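Local coordinates for sugar ABC transporter substrate-binding protein (PDB 5U2P), which probably binds a solute, perhaps a sugar, in the periplasm of Treponema pallidum and hands it to an ABC transporter, at residues 152-157 against 164-169; 180-185 against 190-195; 271-276 against 283-288; 287-292 against 360-365. All coordinates share one frame; numbering follows the deposited sequence.

In the fold
All four contacts are buried, and interaction 2 alone has a hydrogen bond across it. They lie in the lobe built round the mixed sheet that holds strands 138-145, 178-181, 263-267 and 285-288. Interaction 1 lies outermost, about 27 Å from the chain centre, and interaction 2 nearest to it, at about 13 Å. Interactions 3 and 4 share Ala287 and Cys288 of strand 285-288, with centres about 12 Å apart. The loop of interaction 1 reaches this strand through Glu156 CD, 3.5 Å from Cys288 CB. Leu192 of interaction 2 packs on Leu290 and Ile292 of interaction 4. The side chain of Thr191 lies about 4 Å from a bound 1,2-ethanediol, probably from the crystallisation liquor.

Interaction 1: residues 152-157 against 164-169; sequences YGISEP and LESCAL
Residues 152-157 run as an irregular loop beside helical residues 164-169, and the CA atoms nearest each other are those of Ile154 and Ser166, 6.0 Å apart. No hydrogen bond crosses the contact. On the loop side Ile154 makes most of the contact, and its two branches have different partners. CG2, set anti to the backbone N (chi1 of CG1 -53°), presses on the Ser166 side chain: Ile154 CG2 is 3.4 Å from Ser166 OG. The other branch meets the base of Leu169, with Ile154 CG1 4.0 Å from Leu169 CB. Ile154 CD1 ends 4.1 Å from the same Leu169 CB. The Ile154 and Leu169 side chains run past each other in opposite directions. Pro157 closes over the serine from farther along the loop, its CB 4.0 Å from Ser166 OG. The hydroxyl is thus packed against carbon atoms of Ile154 and Pro157, and Ser155 O also lies 3.6 Å from Ser166 OG. Its polar need is met within the helix, by a hydrogen bond between Ser166 OG and Glu162 O. The torsion that places OG beside its backbone N (chi1 -68°) fits this bond to the preceding turn. Phe149 of helix 146-151 touches both Ile154 and Pro157, so the apolar cluster joins two helices and the loop between them. That first helix ends in a Schellman motif. Gly153 is its C-prime residue, with positive phi, and Ile154 N bonds to Phe149 O while Gly153 N bonds to Asp150 O. This is a helix-loop-helix connection, with the residue after the C-prime glycine packed on the second helix.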
loop_
_atom_site.group_PDB
_atom_site.type_symbol
_atom_site.label_atom_id
_atom_site.label_comp_id
_atom_site.label_asym_id
_atom_site.label_seq_id
_atom_site.Cartn_x
_atom_site.Cartn_y
_atom_site.Cartn_z
ATOM N N TYR A 152 -10.002 22.636 20.392
ATOM C CA TYR A 152 -9.806 23.870 19.647
ATOM C C TYR A 152 -10.872 24.061 18.576
ATOM O O TYR A 152 -10.676 24.812 17.623
ATOM C CB TYR A 152 -8.416 23.879 19.020
ATOM C CG TYR A 152 -7.311 23.680 20.027
ATOM C CD1 TYR A 152 -7.124 24.579 21.066
ATOM C CD2 TYR A 152 -6.455 22.592 19.941
ATOM C CE1 TYR A 152 -6.117 24.401 21.993
ATOM C CE2 TYR A 152 -5.442 22.406 20.858
ATOM C CZ TYR A 152 -5.276 23.315 21.880
ATOM O OH TYR A 152 -4.266 23.132 22.797
ATOM N N GLY A 153 -12.002 23.380 18.740
ATOM C CA GLY A 153 -13.135 23.554 17.851
ATOM C C GLY A 153 -12.814 23.312 16.388
ATOM O O GLY A 153 -13.359 23.973 15.509
ATOM N N ILE A 154 -11.927 22.361 16.128
ATOM C CA ILE A 154 -11.570 21.995 14.763
ATOM C C ILE A 154 -12.407 20.807 14.306
ATOM O O ILE A 154 -12.610 19.848 15.052
ATOM C CB ILE A 154 -10.077 21.649 14.648
ATOM C CG1 ILE A 154 -9.227 22.787 15.219
ATOM C CG2 ILE A 154 -9.704 21.374 13.193
ATOM C CD1 ILE A 154 -7.775 22.438 15.381
ATOM N N SER A 155 -12.891 20.882 13.073
ATOM C CA SER A 155 -13.714 19.831 12.491
ATOM C C SER A 155 -12.884 19.004 11.517
ATOM O O SER A 155 -11.880 19.482 10.999
ATOM C CB SER A 155 -14.927 20.437 11.783
ATOM O OG SER A 155 -15.666 21.262 12.669
ATOM N N GLU A 156 -13.297 17.764 11.281
ATOM C CA GLU A 156 -12.612 16.901 10.324
ATOM C C GLU A 156 -12.580 17.580 8.953
ATOM O O GLU A 156 -13.634 17.887 8.394
ATOM C CB GLU A 156 -13.307 15.543 10.238
ATOM C CG GLU A 156 -12.639 14.584 9.285
ATOM C CD GLU A 156 -13.330 13.250 9.216
ATOM O OE1 GLU A 156 -13.170 12.446 10.156
ATOM O OE2 GLU A 156 -14.025 13.002 8.212
ATOM N N PRO A 157 -11.375 17.836 8.408
ATOM C CA PRO A 157 -11.322 18.566 7.136
ATOM C C PRO A 157 -11.843 17.724 5.988
ATOM O O PRO A 157 -11.359 16.604 5.797
ATOM C CB PRO A 157 -9.833 18.872 6.957
ATOM C CG PRO A 157 -9.139 17.816 7.737
ATOM C CD PRO A 157 -10.028 17.520 8.912
ATOM N N LEU A 164 -6.422 23.551 5.271
ATOM C CA LEU A 164 -5.637 24.760 5.537
ATOM C C LEU A 164 -6.166 25.500 6.763
ATOM O O LEU A 164 -5.388 25.977 7.592
ATOM C CB LEU A 164 -5.637 25.696 4.323
ATOM C CG LEU A 164 -4.924 25.167 3.079
ATOM C CD1 LEU A 164 -5.020 26.172 1.938
ATOM C CD2 LEU A 164 -3.459 24.818 3.343
ATOM N N GLU A 165 -7.490 25.588 6.878
ATOM C CA GLU A 165 -8.101 26.259 8.022
ATOM C C GLU A 165 -7.799 25.493 9.307
ATOM O O GLU A 165 -7.440 26.091 10.321
ATOM C CB GLU A 165 -9.616 26.402 7.834
ATOM C CG GLU A 165 -10.314 27.111 8.990
ATOM C CD GLU A 165 -11.812 27.262 8.781
ATOM O OE1 GLU A 165 -12.372 26.591 7.884
ATOM O OE2 GLU A 165 -12.430 28.055 9.523
ATOM N N SER A 166 -7.943 24.170 9.260
ATOM C CA SER A 166 -7.646 23.329 10.413
ATOM C C SER A 166 -6.215 23.575 10.872
ATOM O O SER A 166 -5.945 23.654 12.073
ATOM C CB SER A 166 -7.842 21.848 10.086
ATOM O OG SER A 166 -9.210 21.534 9.860
ATOM N N CYS A 167 -5.291 23.685 9.918
ATOM C CA CYS A 167 -3.896 23.921 10.272
ATOM C C CYS A 167 -3.763 25.296 10.899
ATOM O O CYS A 167 -3.004 25.483 11.845
ATOM C CB CYS A 167 -2.978 23.824 9.065
ATOM S SG CYS A 167 -2.722 22.118 8.485
ATOM N N ALA A 168 -4.508 26.254 10.354
ATOM C CA ALA A 168 -4.474 27.628 10.846
ATOM C C ALA A 168 -4.912 27.722 12.306
ATOM O O ALA A 168 -4.273 28.408 13.099
ATOM C CB ALA A 168 -5.349 28.521 9.974
ATOM N N LEU A 169 -5.997 27.034 12.659
ATOM C CA LEU A 169 -6.503 27.041 14.036
ATOM C C LEU A 169 -5.526 26.382 15.015
ATOM O O LEU A 169 -5.394 26.810 16.163
ATOM C CB LEU A 169 -7.860 26.332 14.108
ATOM C CG LEU A 169 -9.116 27.150 13.785
ATOM C CD1 LEU A 169 -9.377 28.179 14.867
ATOM C CD2 LEU A 169 -9.024 27.832 12.435
#

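Interaction 2: residues 180-185 against 190-195; sequences LALSTT and HTLLAD
His190 makes the polar link to residues 180-185. Its NE2 donates a hydrogen bond to Ser183 O, 2.8 Å away, with an N-H...O angle of 155°. The oxygen lies in the plane of the imidazole, while the donor is tilted 31° from the carbonyl plane. With CG anti to the backbone N (chi1 -176°), the ring extends from the N-cap position to the loop. Leu182 packs obliquely against it, and Leu182 CB comes 3.6 Å from His190 CE1. The bond and this packing together should limit rotation of the ring.

Thr191 begins the helix. Its OG1 lies over one ring face of His190, toward the rim, and is 3.4 Å from Thr185 CG2. A water 2.7 Å from Thr191 OG1 also gives a weak hydrogen bond to Ser183 O, so two donors reach that carbonyl. Leu192 comes next and meets Leu182: Leu192 CD2 is 3.9 Å from Leu182 CD1, the two side chains standing roughly perpendicular to each other.

The start of helix 191-214 is thus held against the chain just after strand 178-181. Tyr233 of helix 227-238 packs on both His190 and Leu192. Phe267 of strand 263-267 touches Leu182, and Asn140 of strand 138-145 touches Thr191.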
loop_
_atom_site.group_PDB
_atom_site.type_symbol
_atom_site.label_atom_id
_atom_site.label_comp_id
_atom_site.label_asym_id
_atom_site.label_seq_id
_atom_site.Cartn_x
_atom_site.Cartn_y
_atom_site.Cartn_z
ATOM N N LEU A 180 0.634 19.573 10.852
ATOM C CA LEU A 180 0.619 18.350 10.042
ATOM C C LEU A 180 1.995 17.698 10.032
ATOM O O LEU A 180 2.909 18.153 9.354
ATOM C CB LEU A 180 0.175 18.640 8.604
ATOM C CG LEU A 180 0.091 17.456 7.635
ATOM C CD1 LEU A 180 -0.890 16.421 8.127
ATOM C CD2 LEU A 180 -0.297 17.923 6.231
ATOM N N ALA A 181 2.116 16.612 10.783
ATOM C CA ALA A 181 3.342 15.858 10.895
ATOM C C ALA A 181 3.488 14.780 9.815
ATOM O O ALA A 181 2.504 14.140 9.381
ATOM C CB ALA A 181 3.420 15.221 12.284
ATOM N N LEU A 182 4.736 14.599 9.398
ATOM C CA LEU A 182 5.158 13.610 8.401
ATOM C C LEU A 182 6.363 12.873 8.937
ATOM O O LEU A 182 7.173 13.452 9.665
ATOM C CB LEU A 182 5.509 14.290 7.070
ATOM C CG LEU A 182 4.436 15.188 6.462
ATOM C CD1 LEU A 182 4.985 15.904 5.245
ATOM C CD2 LEU A 182 3.182 14.390 6.069
ATOM N N SER A 183 6.483 11.600 8.586
ATOM C CA SER A 183 7.613 10.791 9.000
ATOM C C SER A 183 8.482 10.382 7.821
ATOM O O SER A 183 8.029 10.269 6.673
ATOM C CB SER A 183 7.123 9.550 9.760
ATOM O OG SER A 183 6.316 8.731 8.966
ATOM N N THR A 184 9.750 10.139 8.115
ATOM C CA THR A 184 10.723 9.863 7.073
ATOM C C THR A 184 10.483 8.505 6.435
ATOM O O THR A 184 10.034 7.575 7.102
ATOM C CB THR A 184 12.160 9.917 7.634
ATOM O OG1 THR A 184 13.094 9.909 6.551
ATOM C CG2 THR A 184 12.443 8.747 8.542
ATOM N N THR A 185 10.785 8.404 5.142
ATOM C CA THR A 185 10.739 7.145 4.427
ATOM C C THR A 185 12.065 6.899 3.718
ATOM O O THR A 185 12.914 7.790 3.650
ATOM C CB THR A 185 9.641 7.115 3.353
ATOM O OG1 THR A 185 10.066 7.936 2.259
ATOM C CG2 THR A 185 8.298 7.628 3.898
ATOM N N HIS A 190 8.213 11.744 -1.138
ATOM C CA HIS A 190 7.629 11.442 0.160
ATOM C C HIS A 190 6.158 11.031 0.022
ATOM O O HIS A 190 5.467 11.446 -0.897
ATOM C CB HIS A 190 7.749 12.645 1.097
ATOM C CG HIS A 190 7.257 12.337 2.469
ATOM N ND1 HIS A 190 5.973 12.626 2.880
ATOM C CD2 HIS A 190 7.845 11.680 3.494
ATOM C CE1 HIS A 190 5.802 12.182 4.114
ATOM N NE2 HIS A 190 6.924 11.599 4.507
ATOM N N THR A 191 5.693 10.210 0.962
ATOM C CA THR A 191 4.318 9.742 1.027
ATOM C C THR A 191 3.227 10.766 0.710
ATOM O O THR A 191 2.256 10.453 0.041
ATOM C CB THR A 191 4.039 9.210 2.465
ATOM O OG1 THR A 191 5.156 8.419 2.920
ATOM C CG2 THR A 191 2.771 8.409 2.508
ATOM N N LEU A 192 3.350 11.968 1.269
ATOM C CA LEU A 192 2.359 13.013 1.057
ATOM C C LEU A 192 2.222 13.369 -0.416
ATOM O O LEU A 192 1.116 13.355 -0.982
ATOM C CB LEU A 192 2.729 14.272 1.862
ATOM C CG LEU A 192 1.857 15.506 1.642
ATOM C CD1 LEU A 192 0.459 15.168 2.013
ATOM C CD2 LEU A 192 2.361 16.663 2.484
ATOM N N LEU A 193 3.343 13.682 -1.049
ATOM C CA LEU A 193 3.292 14.036 -2.461
ATOM C C LEU A 193 2.970 12.800 -3.309
ATOM O O LEU A 193 2.251 12.894 -4.313
ATOM C CB LEU A 193 4.608 14.675 -2.908
ATOM C CG LEU A 193 4.599 15.326 -4.286
ATOM C CD1 LEU A 193 3.488 16.379 -4.387
ATOM C CD2 LEU A 193 5.965 15.948 -4.569
ATOM N N ALA A 194 3.488 11.642 -2.910
ATOM C CA ALA A 194 3.186 10.387 -3.610
ATOM C C ALA A 194 1.682 10.124 -3.654
ATOM O O ALA A 194 1.128 9.757 -4.693
ATOM C CB ALA A 194 3.904 9.228 -2.955
ATOM N N ASP A 195 1.030 10.280 -2.505
ATOM C CA ASP A 195 -0.409 10.101 -2.417
ATOM C C ASP A 195 -1.128 11.015 -3.412
ATOM O O ASP A 195 -1.951 10.570 -4.225
ATOM C CB ASP A 195 -0.874 10.370 -0.981
ATOM C CG ASP A 195 -2.370 10.264 -0.815
ATOM O OD1 ASP A 195 -2.863 9.119 -0.661
ATOM O OD2 ASP A 195 -3.049 11.319 -0.824
HETATM O O HOH W 1 5.380 8.331 5.619
#

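Interaction 3: residues 271-276 against 283-288; sequences LVADAI and INLGAC
Helical residues 271-276 pack beside strand 285-288 and the loop residues leading into it. The nearest CA pairs are Ala273 and Leu285, 8.1 Å between their CA atoms, and Ile276 and Ile283, 8.2 Å. Side chains bridge this separation at two points, one helical turn apart. At the first, Leu285 extends one methyl to the small side chain of Ala273, with Leu285 CD2 3.8 Å from Ala273 CB. The same Leu285 CD2 is 4.0 Å from Ala273 O, so the methyl also reaches the helix backbone. At the second, two isoleucines meet at a slant, and Ile276 CG2 lies 4.1 Å from Ile283 CD1. The longer branch of Ile283 is extended, with CG1 anti to the backbone N (chi1 -164°) and CD1 continuing outward (chi2 164°). This carries its terminal methyl to the helix.

Phe258 of helix 251-258 touches Ile276, Ile283 and Leu285, while Phe143 of strand 138-145 packs on Ala273. No hydrogen bond joins the segments. Apart from the approach to Ala273 O, the contact is between aliphatic side chains, and its stability probably comes from burial and close fit between helix and sheet.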
loop_
_atom_site.group_PDB
_atom_site.type_symbol
_atom_site.label_atom_id
_atom_site.label_comp_id
_atom_site.label_asym_id
_atom_site.label_seq_id
_atom_site.Cartn_x
_atom_site.Cartn_y
_atom_site.Cartn_z
ATOM N N LEU A 271 -0.081 1.849 9.550
ATOM C CA LEU A 271 0.778 1.083 10.448
ATOM C C LEU A 271 1.357 1.983 11.544
ATOM O O LEU A 271 1.607 1.528 12.669
ATOM C CB LEU A 271 1.909 0.388 9.692
ATOM C CG LEU A 271 1.436 -0.657 8.652
ATOM C CD1 LEU A 271 2.611 -1.170 7.823
ATOM C CD2 LEU A 271 0.665 -1.802 9.307
ATOM N N VAL A 272 1.569 3.251 11.209
ATOM C CA VAL A 272 2.027 4.229 12.184
ATOM C C VAL A 272 0.900 4.531 13.172
ATOM O O VAL A 272 1.120 4.569 14.387
ATOM C CB VAL A 272 2.523 5.511 11.501
ATOM C CG1 VAL A 272 2.897 6.572 12.510
ATOM C CG2 VAL A 272 3.697 5.191 10.587
ATOM N N ALA A 273 -0.322 4.710 12.666
ATOM C CA ALA A 273 -1.484 4.950 13.517
ATOM C C ALA A 273 -1.708 3.769 14.458
ATOM O O ALA A 273 -1.993 3.941 15.662
ATOM C CB ALA A 273 -2.736 5.194 12.673
ATOM N N ASP A 274 -1.560 2.556 13.935
ATOM C CA ASP A 274 -1.642 1.355 14.787
ATOM C C ASP A 274 -0.625 1.398 15.937
ATOM O O ASP A 274 -0.931 1.041 17.101
ATOM C CB ASP A 274 -1.406 0.089 13.958
ATOM C CG ASP A 274 -2.640 -0.367 13.187
ATOM O OD1 ASP A 274 -3.745 0.160 13.425
ATOM O OD2 ASP A 274 -2.496 -1.285 12.348
ATOM N N ALA A 275 0.579 1.844 15.613
ATOM C CA ALA A 275 1.676 1.933 16.559
ATOM C C ALA A 275 1.393 2.989 17.609
ATOM O O ALA A 275 1.761 2.837 18.786
ATOM C CB ALA A 275 2.960 2.233 15.850
ATOM N N ILE A 276 0.738 4.068 17.188
ATOM C CA ILE A 276 0.358 5.128 18.130
ATOM C C ILE A 276 -0.630 4.581 19.158
ATOM O O ILE A 276 -0.501 4.811 20.366
ATOM C CB ILE A 276 -0.241 6.328 17.380
ATOM C CG1 ILE A 276 0.890 7.056 16.657
ATOM C CG2 ILE A 276 -0.975 7.289 18.307
ATOM C CD1 ILE A 276 0.443 8.091 15.678
ATOM N N ILE A 283 -6.003 6.592 23.333
ATOM C CA ILE A 283 -6.011 7.791 22.523
ATOM C C ILE A 283 -7.201 7.752 21.559
ATOM O O ILE A 283 -7.603 6.697 21.089
ATOM C CB ILE A 283 -4.677 7.971 21.757
ATOM C CG1 ILE A 283 -4.551 9.404 21.236
ATOM C CG2 ILE A 283 -4.537 6.950 20.665
ATOM C CD1 ILE A 283 -3.146 9.767 20.814
ATOM N N ASN A 284 -7.775 8.925 21.336
ATOM C CA ASN A 284 -8.952 9.086 20.500
ATOM C C ASN A 284 -8.539 9.552 19.100
ATOM O O ASN A 284 -8.370 10.733 18.865
ATOM C CB ASN A 284 -9.913 10.088 21.137
ATOM C CG ASN A 284 -11.295 10.017 20.542
ATOM O OD1 ASN A 284 -11.640 9.044 19.867
ATOM N ND2 ASN A 284 -12.099 11.046 20.786
ATOM N N LEU A 285 -8.330 8.581 18.230
ATOM C CA LEU A 285 -7.767 8.822 16.912
ATOM C C LEU A 285 -8.849 8.733 15.858
ATOM O O LEU A 285 -9.652 7.805 15.865
ATOM C CB LEU A 285 -6.667 7.793 16.630
ATOM C CG LEU A 285 -5.525 8.152 15.690
ATOM C CD1 LEU A 285 -4.712 9.256 16.300
ATOM C CD2 LEU A 285 -4.642 6.934 15.439
ATOM N N GLY A 286 -8.864 9.693 14.945
ATOM C CA GLY A 286 -9.714 9.626 13.773
ATOM C C GLY A 286 -8.867 9.476 12.528
ATOM O O GLY A 286 -7.654 9.712 12.575
ATOM N N ALA A 287 -9.494 9.062 11.430
ATOM C CA ALA A 287 -8.805 8.892 10.146
ATOM C C ALA A 287 -9.710 9.260 8.980
ATOM O O ALA A 287 -10.815 8.729 8.841
ATOM C CB ALA A 287 -8.323 7.468 9.982
ATOM N N CYS A 288 -9.218 10.121 8.104
ATOM C CA CYS A 288 -9.994 10.559 6.954
ATOM C C CYS A 288 -9.107 10.729 5.738
ATOM O O CYS A 288 -7.879 10.640 5.822
ATOM C CB CYS A 288 -10.705 11.875 7.266
ATOM S SG CYS A 288 -9.569 13.234 7.617
#

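Interaction 4: residues 287-292 against 360-365; sequences ACVLPI and SALFKS
This contact packs helix 360-367 against the end of strand 285-288, where the chain leaves the sheet and turns into a loop. The segments are far apart in sequence, and Leu362 is the residue that joins them. Its CA is 6.8 Å from Cys288 CA. Both methyls of Leu362 are used. Leu362 CD1 lies against the end of the strand, 3.8 Å from Ala287 O. It also meets the methyl of Ala287, with Leu362 CD1 4.1 Å from Ala287 CB. The same branch passes along the peptide into the next residue, since Leu362 CD1 is 4.0 Å from Cys288 N. The other methyl reaches past the end of the strand to Val289: Leu362 CD2 is 4.2 Å from Val289 CG2. These two side chains meet nearly square-on. Leu362 CG sits anti to its own carbonyl carbon (chi1 -77°), and the fork of methyls beyond it spans Ala287 and Val289. No hydrogen bond links the segments. It is van der Waals packing of the leucine fork on two side chains and on the peptide between Ala287 and Cys288.

Leu362 also touches Ala141 of strand 138-145 and Leu300 of strand 300-303, so the helix rests on more than one strand. Val289 touches Leu300 too, and Lys199 of helix 191-214.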
loop_
_atom_site.group_PDB
_atom_site.type_symbol
_atom_site.label_atom_id
_atom_site.label_comp_id
_atom_site.label_asym_id
_atom_site.label_seq_id
_atom_site.Cartn_x
_atom_site.Cartn_y
_atom_site.Cartn_z
ATOM N N ALA A 287 -9.494 9.062 11.430
ATOM C CA ALA A 287 -8.805 8.892 10.146
ATOM C C ALA A 287 -9.710 9.260 8.980
ATOM O O ALA A 287 -10.815 8.729 8.841
ATOM C CB ALA A 287 -8.323 7.468 9.982
ATOM N N CYS A 288 -9.218 10.121 8.104
ATOM C CA CYS A 288 -9.994 10.559 6.954
ATOM C C CYS A 288 -9.107 10.729 5.738
ATOM O O CYS A 288 -7.879 10.640 5.822
ATOM C CB CYS A 288 -10.705 11.875 7.266
ATOM S SG CYS A 288 -9.569 13.234 7.617
ATOM N N VAL A 289 -9.745 10.959 4.599
ATOM C CA VAL A 289 -9.039 11.245 3.363
ATOM C C VAL A 289 -8.243 12.524 3.493
ATOM O O VAL A 289 -8.711 13.489 4.096
ATOM C CB VAL A 289 -10.026 11.359 2.193
ATOM C CG1 VAL A 289 -9.399 12.061 0.992
ATOM C CG2 VAL A 289 -10.512 9.974 1.823
ATOM N N LEU A 290 -7.038 12.545 2.931
ATOM C CA LEU A 290 -6.278 13.794 2.881
ATOM C C LEU A 290 -6.743 14.621 1.690
ATOM O O LEU A 290 -6.471 14.252 0.541
ATOM C CB LEU A 290 -4.779 13.529 2.782
ATOM C CG LEU A 290 -3.893 14.783 2.719
ATOM C CD1 LEU A 290 -3.680 15.420 4.094
ATOM C CD2 LEU A 290 -2.587 14.416 2.094
ATOM N N PRO A 291 -7.445 15.747 1.942
ATOM C CA PRO A 291 -7.990 16.473 0.785
ATOM C C PRO A 291 -6.952 17.359 0.094
ATOM O O PRO A 291 -6.940 18.577 0.294
ATOM C CB PRO A 291 -9.107 17.309 1.403
ATOM C CG PRO A 291 -8.619 17.602 2.788
ATOM C CD PRO A 291 -7.826 16.388 3.218
ATOM N N ILE A 292 -6.110 16.738 -0.727
ATOM C CA ILE A 292 -4.949 17.400 -1.316
ATOM C C ILE A 292 -5.075 17.460 -2.831
ATOM O O ILE A 292 -4.225 18.039 -3.508
ATOM C CB ILE A 292 -3.638 16.670 -0.924
ATOM C CG1 ILE A 292 -2.415 17.547 -1.217
ATOM C CG2 ILE A 292 -3.552 15.309 -1.609
ATOM C CD1 ILE A 292 -1.125 16.995 -0.652
ATOM N N SER A 360 -12.066 2.335 10.804
ATOM C CA SER A 360 -13.399 1.779 10.644
ATOM C C SER A 360 -14.196 2.481 9.552
ATOM O O SER A 360 -14.787 1.833 8.696
ATOM C CB SER A 360 -14.158 1.852 11.967
ATOM O OG SER A 360 -15.471 1.349 11.809
ATOM N N ALA A 361 -14.197 3.806 9.566
ATOM C CA ALA A 361 -14.977 4.565 8.591
ATOM C C ALA A 361 -14.426 4.373 7.179
ATOM O O ALA A 361 -15.181 4.132 6.234
ATOM C CB ALA A 361 -14.986 6.039 8.960
ATOM N N LEU A 362 -13.105 4.467 7.049
ATOM C CA LEU A 362 -12.447 4.333 5.753
ATOM C C LEU A 362 -12.521 2.896 5.261
ATOM O O LEU A 362 -12.518 2.635 4.056
ATOM C CB LEU A 362 -10.987 4.791 5.838
ATOM C CG LEU A 362 -10.746 6.313 5.863
ATOM C CD1 LEU A 362 -9.253 6.637 6.041
ATOM C CD2 LEU A 362 -11.306 7.011 4.625
ATOM N N PHE A 363 -12.585 1.952 6.187
ATOM C CA PHE A 363 -12.735 0.573 5.767
ATOM C C PHE A 363 -14.070 0.379 5.043
ATOM O O PHE A 363 -14.118 -0.252 3.983
ATOM C CB PHE A 363 -12.625 -0.377 6.951
ATOM C CG PHE A 363 -12.616 -1.820 6.550
ATOM C CD1 PHE A 363 -11.460 -2.404 6.052
ATOM C CD2 PHE A 363 -13.766 -2.581 6.633
ATOM C CE1 PHE A 363 -11.444 -3.728 5.667
ATOM C CE2 PHE A 363 -13.759 -3.907 6.250
ATOM C CZ PHE A 363 -12.585 -4.480 5.763
ATOM N N LYS A 364 -15.147 0.932 5.602
ATOM C CA LYS A 364 -16.467 0.821 4.991
ATOM C C LYS A 364 -16.613 1.676 3.735
ATOM O O LYS A 364 -17.252 1.252 2.777
ATOM C CB LYS A 364 -17.565 1.210 5.991
ATOM C CG LYS A 364 -17.572 0.392 7.270
ATOM C CD LYS A 364 -17.762 -1.098 6.999
ATOM C CE LYS A 364 -17.763 -1.900 8.295
ATOM N NZ LYS A 364 -17.731 -3.376 8.062
ATOM N N SER A 365 -16.040 2.878 3.734
ATOM C CA SER A 365 -16.228 3.790 2.609
ATOM C C SER A 365 -15.340 3.483 1.407
ATOM O O SER A 365 -15.740 3.722 0.270
ATOM C CB SER A 365 -15.991 5.237 3.052
ATOM O OG SER A 365 -14.700 5.430 3.604
#